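Putative methyl-accepting chemotaxis signal transduction protein (Campylobacter jejuni subsp. jejuni serotype O:2, PDB 4XMR) probably senses amino acids such as isoleucine through a tandem PAS sensory domain and passes the signal across the membrane to steer chemotaxis. Local coordinates at residues Phe39-Glu44 with Val156-Asp160; Ala78-Tyr82 with Leu92-Ser96; Tyr82-Asn86 with Ile110-Tyr116; Gly88-Leu92 with Leu104-Ile110. Numbering follows the deposited sequence.

Interaction 1: Phe39-Glu44 with Val156-Asp160; sequences FTRALE and VLGVD. With ILE (isoleucine), chain E.
In the membrane-distal PAS (Cache-type) module that holds isoleucine, the long N-terminal helix 9-48 lies across the back of the antiparallel sheet, and this contact joins that helix to strand 152-162. Helical Phe39-Glu44 and extended Val156-Asp160 run at 144° with their axes 9.4 Å apart; Thr40 lies over Val159 (CA-CA 6.9 Å) and Glu44 over Leu157 (7.1 Å). The strand alternates: Leu157 and Val159, both chi1 t, point to the helix, whereas Asp160 belongs to the other face. Leu43, in the t,p rotamer, touches both side chains, CD2 lying 3.6 Å from Leu157 CD1 and 4.2 Å from Val159 CG2. Phe39 (chi1 t) brings CE2 to 3.8 Å from Val159 CG1, and Leu157 CD2 sits 3.6 Å from Thr40 O and 3.8 Å from Glu44 N. Thr40 OG1, 3.7 Å from Val159 CG2, is hydrogen-bonded to Asn36 O, and Glu44 forms a salt bridge with Lys145. On the pocket side, Asp160 OD2 accepts a 2.7 Å hydrogen bond from the isoleucine N. The strand is thus two-faced: one side meets this helix by mostly apolar van der Waals packing, while the opposite side offers a carboxylate to the ligand's ammonium group.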
# COMPACT_ATOMS: atom_id res chain seq x y z
N PHE B 39 1.38 -9.32 7.10
CA PHE B 39 0.53 -10.38 6.58
C PHE B 39 1.09 -11.74 6.98
O PHE B 39 0.37 -12.63 7.43
CB PHE B 39 0.47 -10.24 5.05
CG PHE B 39 -0.15 -11.41 4.33
CD1 PHE B 39 -1.51 -11.44 4.06
CD2 PHE B 39 0.64 -12.45 3.85
CE1 PHE B 39 -2.08 -12.49 3.35
CE2 PHE B 39 0.08 -13.52 3.16
CZ PHE B 39 -1.28 -13.53 2.90
N THR B 40 2.40 -11.92 6.79
CA THR B 40 3.04 -13.19 7.06
C THR B 40 3.00 -13.53 8.55
O THR B 40 2.77 -14.68 8.92
CB THR B 40 4.49 -13.18 6.51
OG1 THR B 40 4.44 -12.89 5.11
CG2 THR B 40 5.17 -14.53 6.70
N ARG B 41 3.20 -12.52 9.40
CA ARG B 41 3.09 -12.72 10.85
C ARG B 41 1.68 -13.12 11.26
O ARG B 41 1.50 -13.98 12.13
CB ARG B 41 3.50 -11.45 11.60
CG ARG B 41 5.00 -11.23 11.72
CD ARG B 41 5.30 -10.11 12.71
NE ARG B 41 4.97 -8.81 12.14
CZ ARG B 41 5.83 -8.06 11.48
NH1 ARG B 41 7.10 -8.45 11.35
NH2 ARG B 41 5.45 -6.90 10.98
N ALA B 42 0.68 -12.49 10.66
CA ALA B 42 -0.71 -12.83 10.98
C ALA B 42 -1.01 -14.28 10.59
O ALA B 42 -1.67 -15.01 11.34
CB ALA B 42 -1.66 -11.87 10.28
N LEU B 43 -0.53 -14.68 9.42
CA LEU B 43 -0.72 -16.05 8.95
C LEU B 43 -0.05 -17.04 9.90
O LEU B 43 -0.66 -18.05 10.28
CB LEU B 43 -0.19 -16.18 7.52
CG LEU B 43 -0.28 -17.55 6.86
CD1 LEU B 43 -1.66 -18.18 7.04
CD2 LEU B 43 0.03 -17.39 5.38
N GLU B 44 1.19 -16.76 10.31
CA GLU B 44 1.87 -17.61 11.29
C GLU B 44 1.03 -17.79 12.55
O GLU B 44 0.90 -18.89 13.07
CB GLU B 44 3.22 -16.98 11.66
CG GLU B 44 3.84 -17.51 12.97
CD GLU B 44 5.03 -16.68 13.45
OE1 GLU B 44 4.96 -15.43 13.38
OE2 GLU B 44 6.03 -17.28 13.90
N VAL B 156 8.13 -24.43 7.93
CA VAL B 156 8.43 -23.06 7.54
C VAL B 156 7.35 -22.54 6.60
O VAL B 156 7.09 -23.12 5.54
CB VAL B 156 9.82 -22.95 6.87
CG1 VAL B 156 10.04 -21.53 6.38
CG2 VAL B 156 10.92 -23.37 7.87
N LEU B 157 6.70 -21.46 7.02
CA LEU B 157 5.72 -20.76 6.21
C LEU B 157 6.42 -19.91 5.17
O LEU B 157 7.40 -19.22 5.49
CB LEU B 157 4.89 -19.86 7.11
CG LEU B 157 3.92 -18.91 6.41
CD1 LEU B 157 2.78 -19.69 5.76
CD2 LEU B 157 3.39 -17.89 7.42
N GLY B 158 5.93 -19.93 3.93
CA GLY B 158 6.42 -19.05 2.90
C GLY B 158 5.28 -18.35 2.17
O GLY B 158 4.21 -18.94 1.94
N VAL B 159 5.52 -17.09 1.84
CA VAL B 159 4.60 -16.27 1.06
C VAL B 159 5.36 -15.67 -0.11
O VAL B 159 6.35 -14.95 0.11
CB VAL B 159 3.98 -15.15 1.94
CG1 VAL B 159 3.13 -14.22 1.09
CG2 VAL B 159 3.18 -15.75 3.10
N ASP B 160 4.93 -15.96 -1.33
CA ASP B 160 5.59 -15.43 -2.52
C ASP B 160 4.76 -14.30 -3.11
O ASP B 160 3.58 -14.50 -3.46
CB ASP B 160 5.75 -16.49 -3.62
CG ASP B 160 6.65 -17.65 -3.23
OD1 ASP B 160 7.38 -17.57 -2.22
OD2 ASP B 160 6.63 -18.65 -3.97
N ILE E . 8.88 -20.07 -4.47
CA ILE E . 9.26 -21.24 -3.70
C ILE E . 10.50 -21.85 -4.34
O ILE E . 11.27 -22.55 -3.69
CB ILE E . 8.10 -22.27 -3.59
CG1 ILE E . 8.40 -23.30 -2.51
CG2 ILE E . 7.82 -22.93 -4.93
CD1 ILE E . 7.22 -24.18 -2.14
OXT ILE E . 10.76 -21.62 -5.52

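Interaction 2: Ala78-Tyr82 with Leu92-Ser96; sequences ALNVY and LSQKS. With ILE (isoleucine), chain E; SO4 (sulfate ion), chain F.
Strands 80-84 and 90-94 form an antiparallel beta hairpin in the PAS sheet; the axes of the short runs 80-82 and 92-94 pass 4.7 Å apart at 160°. Leu92 (t,p) starts the second segment in a non-hydrogen-bonded pair with Tyr82, CA-CA 4.5 Å; its CD1 lies 4.0 Å from Tyr82 CD1 and 3.9 Å from Asn80 OD1. Tyr82, chi1 p, carries its ring into the isoleucine pocket, with one face under the ligand's CD1. Ser93 makes the hydrogen-bonded pair with Val81: Ser93 N to Val81 O is 2.8 Å and Val81 N to Ser93 O 2.9 Å. These two side chains take the sheet face covered by helix 58-76, where Ser93 OG meets Arg73. Gln94, chi1 p, returns to the face of Asn80 and gives NE2 to Asn80 OD1 at 2.7 Å. Leu79 and Asn80 form a classic bulge opposite Asp160 on the other neighbouring strand. Lys95 N reaches Leu79 O through a water, 2.8 and 2.6 Å away respectively. Last, Ser96 N donates to sulfate O4 at 3.0 Å.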
# COMPACT_ATOMS: atom_id res chain seq x y z
N ALA B 78 -1.67 -13.16 -3.20
CA ALA B 78 -0.30 -13.66 -3.26
C ALA B 78 -0.16 -14.72 -4.37
O ALA B 78 -1.15 -15.34 -4.77
CB ALA B 78 0.12 -14.26 -1.91
N LEU B 79 1.06 -14.95 -4.85
CA LEU B 79 1.25 -15.94 -5.90
C LEU B 79 1.21 -17.37 -5.34
O LEU B 79 0.52 -18.23 -5.87
CB LEU B 79 2.56 -15.69 -6.64
CG LEU B 79 2.71 -16.53 -7.91
CD1 LEU B 79 1.72 -16.02 -8.96
CD2 LEU B 79 4.14 -16.48 -8.41
N ASN B 80 1.98 -17.61 -4.28
CA ASN B 80 2.03 -18.90 -3.61
C ASN B 80 2.03 -18.63 -2.12
O ASN B 80 2.68 -17.69 -1.65
CB ASN B 80 3.35 -19.63 -3.91
CG ASN B 80 3.53 -20.00 -5.37
OD1 ASN B 80 2.67 -20.64 -5.98
ND2 ASN B 80 4.68 -19.67 -5.90
N VAL B 81 1.32 -19.46 -1.37
CA VAL B 81 1.37 -19.44 0.09
C VAL B 81 1.50 -20.89 0.52
O VAL B 81 0.73 -21.73 0.05
CB VAL B 81 0.11 -18.78 0.70
CG1 VAL B 81 0.16 -18.85 2.21
CG2 VAL B 81 -0.02 -17.35 0.24
N TYR B 82 2.47 -21.21 1.38
CA TYR B 82 2.81 -22.60 1.61
C TYR B 82 3.42 -22.86 2.97
O TYR B 82 3.96 -21.96 3.62
CB TYR B 82 3.75 -23.12 0.51
CG TYR B 82 4.90 -22.21 0.18
CD1 TYR B 82 4.74 -21.20 -0.76
CD2 TYR B 82 6.14 -22.36 0.79
CE1 TYR B 82 5.79 -20.36 -1.09
CE2 TYR B 82 7.20 -21.53 0.47
CZ TYR B 82 7.02 -20.53 -0.47
OH TYR B 82 8.09 -19.72 -0.79
N LEU B 92 1.03 -26.56 -0.53
CA LEU B 92 1.11 -25.42 -1.44
C LEU B 92 -0.25 -24.92 -1.90
O LEU B 92 -1.02 -25.67 -2.50
CB LEU B 92 1.96 -25.80 -2.66
CG LEU B 92 2.07 -24.77 -3.79
CD1 LEU B 92 2.67 -23.45 -3.30
CD2 LEU B 92 2.88 -25.34 -4.94
N SER B 93 -0.53 -23.65 -1.60
CA SER B 93 -1.71 -22.96 -2.13
C SER B 93 -1.28 -22.02 -3.26
O SER B 93 -0.45 -21.12 -3.04
CB SER B 93 -2.42 -22.19 -1.02
OG SER B 93 -3.58 -21.55 -1.51
N GLN B 94 -1.82 -22.24 -4.45
CA GLN B 94 -1.58 -21.37 -5.60
C GLN B 94 -2.78 -21.43 -6.57
O GLN B 94 -3.61 -22.33 -6.47
CB GLN B 94 -0.28 -21.76 -6.31
CG GLN B 94 -0.26 -23.17 -6.86
CD GLN B 94 0.96 -23.50 -7.72
OE1 GLN B 94 0.93 -24.45 -8.49
NE2 GLN B 94 2.03 -22.74 -7.58
N LYS B 95 -2.85 -20.47 -7.50
CA LYS B 95 -3.85 -20.47 -8.59
C LYS B 95 -3.88 -21.81 -9.32
O LYS B 95 -2.86 -22.26 -9.84
CB LYS B 95 -3.57 -19.34 -9.60
CG LYS B 95 -4.44 -19.35 -10.88
CD LYS B 95 -3.95 -18.34 -11.93
CE LYS B 95 -4.89 -18.27 -13.14
NZ LYS B 95 -4.42 -17.32 -14.20
N SER B 96 -5.07 -22.42 -9.36
CA SER B 96 -5.35 -23.67 -10.08
C SER B 96 -6.71 -24.21 -9.67
O SER B 96 -6.79 -25.25 -9.00
CB SER B 96 -4.31 -24.75 -9.81
OG SER B 96 -4.01 -24.87 -8.43
N ILE E . 8.88 -20.07 -4.47
CA ILE E . 9.26 -21.24 -3.70
C ILE E . 10.50 -21.85 -4.34
O ILE E . 11.27 -22.55 -3.69
CB ILE E . 8.10 -22.27 -3.59
CG1 ILE E . 8.40 -23.30 -2.51
CG2 ILE E . 7.82 -22.93 -4.93
CD1 ILE E . 7.22 -24.18 -2.14
OXT ILE E . 10.76 -21.62 -5.52
S SO4 F . -7.77 -19.87 -7.17
O1 SO4 F . -7.87 -20.31 -5.78
O2 SO4 F . -9.08 -19.40 -7.62
O3 SO4 F . -6.80 -18.78 -7.26
O4 SO4 F . -7.34 -20.99 -8.00
O HOH W 1 -1.26 -18.24 -7.82

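Interaction 3: Tyr82-Asn86 with Ile110-Tyr116; sequences YLGLN and IKTKDWY. With ILE (isoleucine), chain E.
One wall of the isoleucine pocket forms where strand 80-84 meets the loop and first turn of helix 114-120, a ligand-binding corner of the PAS domain. The aromatic contact is T-shaped: the edge of Tyr82 (chi1 p) points at the face of Trp115 (chi1 p), with the tyrosine and six-membered ring centroids 4.9 Å apart, planes at 70°, and Tyr82 CE2 3.5 Å from Trp115 CH2. Van der Waals packing against the backbone continues at Gly84 and Leu85. Ile110 (p,t) places CD1 3.6 Å from Gly84 CA and 3.5 Å from Leu85 O; a beta-carbon on Gly84 would clash with that methyl and crowd Trp115, so the bare backbone admits both side chains. Tyr116, chi1 t, lays CE2 3.9 Å from Gly84 O. Polar links gather at Asn86: Lys111 NZ donates to Asn86 OD1 at 3.0 Å and weakly to Asn86 O at 3.4 Å, and a water lies 2.6 Å from Asn86 OD1 and 2.7 Å from Tyr116 OH. Ligand bonds come from the N-terminal start of the helix, where Lys113 occupies the N-cap position: Lys113 NZ and Trp115 NE1 reach the isoleucine O at 2.8 and 3.0 Å. Behind these rings, Trp115 and Tyr116 both pack on Val156 of strand 152-162, while Tyr82 and Trp115 touch Thr142 of strand 139-149 and Tyr131 of strand 126-132.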
# COMPACT_ATOMS: atom_id res chain seq x y z
N TYR B 82 2.47 -21.21 1.38
CA TYR B 82 2.81 -22.60 1.61
C TYR B 82 3.42 -22.86 2.97
O TYR B 82 3.96 -21.96 3.62
CB TYR B 82 3.75 -23.12 0.51
CG TYR B 82 4.90 -22.21 0.18
CD1 TYR B 82 4.74 -21.20 -0.76
CD2 TYR B 82 6.14 -22.36 0.79
CE1 TYR B 82 5.79 -20.36 -1.09
CE2 TYR B 82 7.20 -21.53 0.47
CZ TYR B 82 7.02 -20.53 -0.47
OH TYR B 82 8.09 -19.72 -0.79
N LEU B 83 3.34 -24.12 3.39
CA LEU B 83 4.01 -24.60 4.59
C LEU B 83 4.95 -25.73 4.22
O LEU B 83 4.51 -26.79 3.77
CB LEU B 83 2.99 -25.06 5.64
CG LEU B 83 3.56 -25.53 6.98
CD1 LEU B 83 4.30 -24.40 7.71
CD2 LEU B 83 2.47 -26.15 7.86
N GLY B 84 6.25 -25.48 4.36
CA GLY B 84 7.25 -26.51 4.13
C GLY B 84 7.52 -27.34 5.37
O GLY B 84 7.75 -26.79 6.43
N LEU B 85 7.51 -28.66 5.24
CA LEU B 85 7.72 -29.56 6.38
C LEU B 85 9.14 -30.12 6.43
O LEU B 85 9.84 -30.14 5.42
CB LEU B 85 6.71 -30.71 6.32
CG LEU B 85 5.23 -30.30 6.20
CD1 LEU B 85 4.32 -31.51 6.06
CD2 LEU B 85 4.79 -29.42 7.36
N ASN B 86 9.57 -30.60 7.60
CA ASN B 86 10.91 -31.19 7.73
C ASN B 86 11.10 -32.45 6.90
O ASN B 86 12.22 -32.78 6.51
CB ASN B 86 11.27 -31.47 9.20
CG ASN B 86 12.63 -32.16 9.34
OD1 ASN B 86 13.67 -31.58 9.02
ND2 ASN B 86 12.62 -33.40 9.83
N ILE B 110 12.96 -28.49 -0.81
CA ILE B 110 12.87 -27.30 0.03
C ILE B 110 13.95 -27.16 1.10
O ILE B 110 14.33 -26.04 1.43
CB ILE B 110 11.50 -27.17 0.69
CG1 ILE B 110 11.31 -28.27 1.74
CG2 ILE B 110 10.43 -27.21 -0.38
CD1 ILE B 110 10.12 -28.06 2.63
N LYS B 111 14.44 -28.27 1.63
CA LYS B 111 15.30 -28.22 2.80
C LYS B 111 16.66 -27.59 2.53
O LYS B 111 17.39 -27.26 3.46
CB LYS B 111 15.46 -29.60 3.45
CG LYS B 111 14.20 -30.11 4.12
CD LYS B 111 14.46 -31.40 4.88
CE LYS B 111 15.36 -31.16 6.08
NZ LYS B 111 15.55 -32.41 6.87
N THR B 112 17.00 -27.42 1.26
CA THR B 112 18.26 -26.80 0.91
C THR B 112 18.05 -25.39 0.36
O THR B 112 18.99 -24.77 -0.14
CB THR B 112 19.06 -27.65 -0.12
OG1 THR B 112 18.19 -28.02 -1.20
CG2 THR B 112 19.63 -28.92 0.54
N LYS B 113 16.83 -24.87 0.48
CA LYS B 113 16.52 -23.54 -0.04
C LYS B 113 16.66 -22.46 1.02
O LYS B 113 16.44 -22.70 2.21
CB LYS B 113 15.13 -23.51 -0.67
CG LYS B 113 15.11 -24.23 -1.99
CD LYS B 113 13.78 -24.12 -2.69
CE LYS B 113 13.83 -24.81 -4.05
NZ LYS B 113 12.51 -24.79 -4.76
N ASP B 114 17.05 -21.26 0.58
CA ASP B 114 17.32 -20.16 1.50
C ASP B 114 16.10 -19.76 2.31
O ASP B 114 16.20 -19.55 3.52
CB ASP B 114 17.90 -18.96 0.76
CG ASP B 114 19.42 -18.96 0.74
OD1 ASP B 114 20.03 -20.02 0.99
OD2 ASP B 114 20.02 -17.89 0.48
N TRP B 115 14.93 -19.66 1.67
CA TRP B 115 13.73 -19.25 2.39
C TRP B 115 13.44 -20.23 3.52
O TRP B 115 12.93 -19.84 4.57
CB TRP B 115 12.50 -19.09 1.48
CG TRP B 115 12.01 -20.34 0.78
CD1 TRP B 115 12.23 -20.68 -0.53
CD2 TRP B 115 11.18 -21.38 1.33
NE1 TRP B 115 11.61 -21.87 -0.82
CE2 TRP B 115 10.97 -22.32 0.31
CE3 TRP B 115 10.62 -21.61 2.60
CZ2 TRP B 115 10.21 -23.48 0.51
CZ3 TRP B 115 9.87 -22.75 2.79
CH2 TRP B 115 9.67 -23.67 1.75
N TYR B 116 13.81 -21.49 3.31
CA TYR B 116 13.59 -22.51 4.32
C TYR B 116 14.69 -22.45 5.38
O TYR B 116 14.42 -22.28 6.57
CB TYR B 116 13.50 -23.89 3.66
CG TYR B 116 13.16 -25.02 4.61
CD1 TYR B 116 14.16 -25.74 5.24
CD2 TYR B 116 11.84 -25.37 4.86
CE1 TYR B 116 13.86 -26.77 6.09
CE2 TYR B 116 11.53 -26.40 5.73
CZ TYR B 116 12.54 -27.09 6.34
OH TYR B 116 12.25 -28.12 7.20
N ILE E . 8.88 -20.07 -4.47
CA ILE E . 9.26 -21.24 -3.70
C ILE E . 10.50 -21.85 -4.34
O ILE E . 11.27 -22.55 -3.69
CB ILE E . 8.10 -22.27 -3.59
CG1 ILE E . 8.40 -23.30 -2.51
CG2 ILE E . 7.82 -22.93 -4.93
CD1 ILE E . 7.22 -24.18 -2.14
OXT ILE E . 10.76 -21.62 -5.52
O HOH W 2 14.25 -29.12 8.66

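Interaction 4: Gly88-Leu92 with Leu104-Ile110; sequences GKVLL and LRDDLDI
Strands 90-94 and 103-105 make the edge hairpin of the PAS sheet, and the chain leaving it curls back beneath the first strand towards the isoleucine pocket. Val90 pairs with Arg105 as an antiparallel hydrogen-bonded pair (Val90 N to Arg105 O 2.9 Å, Arg105 N to Val90 O 2.8 Å), and Leu91 with Leu104 as a non-hydrogen-bonded one, CA-CA 4.4 Å. On the face of Leu91, Leu104 (m,t) folds over its partner, with CD2 3.8 Å from Leu91 CB, and also rests CD1 4.0 Å from Lys89 CD; helix 58-76 covers this side, its Glu58 taking the Lys89 ammonium. On the other face Val90, chi1 p, is the central bump. Its hollow is formed by the returning loop, with Leu108 CD1 3.6 Å from Val90 CG1 and Ile110 CG2 4.5 Å from Val90 CB, and by the neighbouring strand, with Arg105 CB 3.8 Å from Val90 CG1. Val90 and Leu108 also touch the bound isoleucine. Gly88, at phi 97° and psi -12°, adopts a turn in which a beta-carbon would jam against the preceding carbonyl, and Ile110 CG1 fits 3.6 Å from Gly88 O. Arg105 NH2 forms a salt bridge with Asp107 OD1 at 2.8 Å. Two waters fill the gap between loop and strand: one joins Gly88 O (2.7 Å) to Ile110 N (2.9 Å), the other lies 2.9 Å from each of Gly88 O, Arg105 O and Leu108 N.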
# COMPACT_ATOMS: atom_id res chain seq x y z
N GLY B 88 10.30 -32.66 4.02
CA GLY B 88 10.59 -32.17 2.69
C GLY B 88 9.36 -31.87 1.87
O GLY B 88 9.44 -31.25 0.82
N LYS B 89 8.20 -32.32 2.35
CA LYS B 89 6.95 -32.07 1.64
C LYS B 89 6.51 -30.64 1.89
O LYS B 89 6.88 -30.01 2.89
CB LYS B 89 5.86 -33.05 2.08
CG LYS B 89 6.20 -34.51 1.79
CD LYS B 89 5.00 -35.40 2.06
CE LYS B 89 5.33 -36.87 1.84
NZ LYS B 89 4.16 -37.74 2.16
N VAL B 90 5.71 -30.10 0.98
CA VAL B 90 5.22 -28.74 1.15
C VAL B 90 3.74 -28.68 0.82
O VAL B 90 3.30 -29.21 -0.19
CB VAL B 90 6.04 -27.73 0.31
CG1 VAL B 90 6.00 -28.10 -1.16
CG2 VAL B 90 5.53 -26.33 0.52
N LEU B 91 2.97 -28.06 1.71
CA LEU B 91 1.56 -27.84 1.47
C LEU B 91 1.45 -26.50 0.73
O LEU B 91 1.74 -25.45 1.30
CB LEU B 91 0.80 -27.81 2.78
CG LEU B 91 -0.72 -27.63 2.65
CD1 LEU B 91 -1.34 -28.83 1.93
CD2 LEU B 91 -1.35 -27.44 4.01
N LEU B 92 1.03 -26.56 -0.53
CA LEU B 92 1.11 -25.42 -1.44
C LEU B 92 -0.25 -24.92 -1.90
O LEU B 92 -1.02 -25.67 -2.50
CB LEU B 92 1.96 -25.80 -2.66
CG LEU B 92 2.07 -24.77 -3.79
CD1 LEU B 92 2.67 -23.45 -3.30
CD2 LEU B 92 2.88 -25.34 -4.94
N LEU B 104 -0.10 -31.50 -0.91
CA LEU B 104 1.30 -31.73 -0.59
C LEU B 104 2.09 -32.03 -1.85
O LEU B 104 1.70 -32.89 -2.64
CB LEU B 104 1.47 -32.88 0.41
CG LEU B 104 1.06 -32.65 1.86
CD1 LEU B 104 1.30 -33.91 2.68
CD2 LEU B 104 1.81 -31.48 2.47
N ARG B 105 3.18 -31.30 -2.05
CA ARG B 105 4.11 -31.57 -3.12
C ARG B 105 5.36 -32.18 -2.48
O ARG B 105 5.81 -31.69 -1.45
CB ARG B 105 4.50 -30.28 -3.85
CG ARG B 105 3.35 -29.47 -4.43
CD ARG B 105 2.94 -29.98 -5.81
NE ARG B 105 4.09 -30.39 -6.61
CZ ARG B 105 4.71 -29.62 -7.49
NH1 ARG B 105 4.30 -28.37 -7.71
NH2 ARG B 105 5.75 -30.09 -8.17
N ASP B 106 5.92 -33.22 -3.07
CA ASP B 106 7.08 -33.85 -2.46
C ASP B 106 8.38 -33.68 -3.25
O ASP B 106 9.42 -34.22 -2.87
CB ASP B 106 6.83 -35.34 -2.16
CG ASP B 106 6.41 -36.13 -3.38
OD1 ASP B 106 6.73 -35.71 -4.51
OD2 ASP B 106 5.77 -37.19 -3.21
N ASP B 107 8.33 -32.90 -4.33
CA ASP B 107 9.47 -32.80 -5.24
C ASP B 107 10.01 -31.39 -5.45
O ASP B 107 10.55 -31.07 -6.51
CB ASP B 107 9.10 -33.41 -6.60
CG ASP B 107 7.92 -32.70 -7.25
OD1 ASP B 107 7.25 -31.89 -6.57
OD2 ASP B 107 7.66 -32.96 -8.45
N LEU B 108 9.91 -30.54 -4.43
CA LEU B 108 10.33 -29.15 -4.58
C LEU B 108 11.65 -28.79 -3.90
O LEU B 108 12.04 -27.62 -3.87
CB LEU B 108 9.21 -28.20 -4.14
CG LEU B 108 7.99 -28.24 -5.06
CD1 LEU B 108 6.87 -27.33 -4.58
CD2 LEU B 108 8.39 -27.88 -6.48
N ASP B 109 12.34 -29.80 -3.36
CA ASP B 109 13.70 -29.65 -2.82
C ASP B 109 13.83 -28.52 -1.80
O ASP B 109 14.73 -27.69 -1.92
CB ASP B 109 14.70 -29.39 -3.95
CG ASP B 109 14.78 -30.53 -4.94
OD1 ASP B 109 14.69 -31.70 -4.52
OD2 ASP B 109 14.95 -30.24 -6.15
N ILE B 110 12.96 -28.49 -0.81
CA ILE B 110 12.87 -27.30 0.03
C ILE B 110 13.95 -27.16 1.10
O ILE B 110 14.33 -26.04 1.43
CB ILE B 110 11.50 -27.17 0.69
CG1 ILE B 110 11.31 -28.27 1.74
CG2 ILE B 110 10.43 -27.21 -0.38
CD1 ILE B 110 10.12 -28.06 2.63
O HOH W 3 8.54 -30.78 -1.86
O HOH W 4 11.76 -31.12 -0.46

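All four contacts involve strands of the six-stranded sheet of one PAS module. Interaction 1 seals its helix-covered face with apolar side chains, close to the second subunit; interactions 2 and 4 are in-sheet pairings that share strand 90-94 and Leu92, and interaction 4 lies at the partly exposed edge, with charged residues and waters. Interaction 3, over the opposite face, combines a T-shaped pair in the pocket with polar links at the surface. Tyr82 serves both interactions 2 and 3, and its OH lies 2.7 Å from Asp160 OD1 of interaction 1; Ile110 joins 3 to 4. Interactions 1 and 3 supply polar ligand partners, Asp160 for the amino end, Lys113 and Trp115 for the carboxylate, whereas interaction 4 offers apolar Val90 and Leu108.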